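Local coordinates for Nitrate/nitrite binding protein NrtA (Synechocystis sp., PDB 2G29) that binds nitrate as the solute-binding component of the NrtABCD ABC transporter, which takes up nitrate and probably nitrite, at residues A246-V249 and A255-A258. Sequence-based numbering, arbitrary orientation.
Sequences ADWV and AAKA
Segments 246-249 and 255-258, on the consecutive helices 246-251 and 253-271, come nearest at Val249 and Ala256, CA to CA 5.7 Å. Trp248 reaches across with the six-membered half of its indole: CZ3 meets Ala256 CA at 3.8 Å, edge-on and near the ring plane, and lies 3.9 Å from Ala256 CB. The neighbouring ring atom CH2 touches the methyl CB of Ala255 obliquely at 3.7 Å. With CG anti to the backbone N (chi1 -172°), the far end of the indole is carried to the two alanines. Beside it, Val249 sets CG1 against Ala256 CB at 3.9 Å, so this methyl is touched by both Trp248 and Val249. The Trp248 side chain also rests on Ala35 and Asp90 in loops, while Tyr116 of strand 115-120 packs on Val249. Replacing Trp248 with an alanine would probably open a gap beside Ala255 and Ala256, leaving Val249 CG1 on Ala256 CB as the main side-chain contact between the segments. The helices follow strand 240-245 of a five-stranded mixed sheet, away from the nitrate site. With no hydrogen bond between the segments, their buried fit rests on apolar shape, and the small alanines let the indole approach the backbone of Ala256.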
loop_
_atom_site.group_PDB
_atom_site.type_symbol
_atom_site.label_atom_id
_atom_site.label_comp_id
_atom_site.label_asym_id
_atom_site.label_seq_id
_atom_site.Cartn_x
_atom_site.Cartn_y
_atom_site.Cartn_z
ATOM N N ALA A 246 -4.906 0.947 18.583
ATOM C CA ALA A 246 -5.292 -0.146 19.438
ATOM C C ALA A 246 -6.177 0.285 20.581
ATOM O O ALA A 246 -7.014 -0.498 21.014
ATOM C CB ALA A 246 -4.021 -0.883 19.960
ATOM N N ASP A 247 -6.001 1.507 21.073
ATOM C CA ASP A 247 -6.849 1.950 22.182
ATOM C C ASP A 247 -8.319 2.035 21.742
ATOM O O ASP A 247 -9.235 1.623 22.487
ATOM C CB ASP A 247 -6.353 3.293 22.777
ATOM C CG ASP A 247 -6.776 4.516 21.956
ATOM O OD1 ASP A 247 -6.570 4.530 20.739
ATOM O OD2 ASP A 247 -7.367 5.474 22.528
ATOM N N TRP A 248 -8.567 2.493 20.523
ATOM C CA TRP A 248 -9.938 2.595 20.054
ATOM C C TRP A 248 -10.531 1.181 19.842
ATOM O O TRP A 248 -11.665 0.911 20.212
ATOM C CB TRP A 248 -9.993 3.417 18.754
ATOM C CG TRP A 248 -11.372 3.738 18.298
ATOM C CD1 TRP A 248 -12.044 4.908 18.496
ATOM C CD2 TRP A 248 -12.244 2.905 17.512
ATOM N NE1 TRP A 248 -13.266 4.864 17.881
ATOM C CE2 TRP A 248 -13.422 3.655 17.263
ATOM C CE3 TRP A 248 -12.146 1.609 16.991
ATOM C CZ2 TRP A 248 -14.492 3.152 16.515
ATOM C CZ3 TRP A 248 -13.212 1.096 16.249
ATOM C CH2 TRP A 248 -14.375 1.877 16.009
ATOM N N VAL A 249 -9.770 0.260 19.256
ATOM C CA VAL A 249 -10.255 -1.094 19.053
ATOM C C VAL A 249 -10.507 -1.829 20.368
ATOM O O VAL A 249 -11.516 -2.558 20.501
ATOM C CB VAL A 249 -9.265 -1.917 18.160
ATOM C CG1 VAL A 249 -9.704 -3.391 18.088
ATOM C CG2 VAL A 249 -9.234 -1.291 16.764
ATOM N N ALA A 255 -17.736 -2.142 17.683
ATOM C CA ALA A 255 -17.696 -1.183 16.573
ATOM C C ALA A 255 -16.545 -1.569 15.637
ATOM O O ALA A 255 -16.673 -1.457 14.422
ATOM C CB ALA A 255 -17.489 0.242 17.088
ATOM N N ALA A 256 -15.427 -2.040 16.186
ATOM C CA ALA A 256 -14.318 -2.441 15.309
ATOM C C ALA A 256 -14.721 -3.646 14.442
ATOM O O ALA A 256 -14.322 -3.750 13.290
ATOM C CB ALA A 256 -13.086 -2.782 16.145
ATOM N N LYS A 257 -15.556 -4.540 14.985
ATOM C CA LYS A 257 -16.005 -5.690 14.205
ATOM C C LYS A 257 -16.967 -5.206 13.112
ATOM O O LYS A 257 -16.925 -5.665 11.959
ATOM C CB LYS A 257 -16.687 -6.726 15.115
ATOM C CG LYS A 257 -17.119 -7.982 14.358
ATOM C CD LYS A 257 -17.821 -8.983 15.296
ATOM C CE LYS A 257 -17.951 -10.355 14.661
ATOM N NZ LYS A 257 -18.640 -11.309 15.617
ATOM N N ALA A 258 -17.811 -4.237 13.472
ATOM C CA ALA A 258 -18.757 -3.678 12.528
ATOM C C ALA A 258 -18.040 -2.965 11.373
ATOM O O ALA A 258 -18.401 -3.151 10.203
ATOM C CB ALA A 258 -19.721 -2.733 13.256
#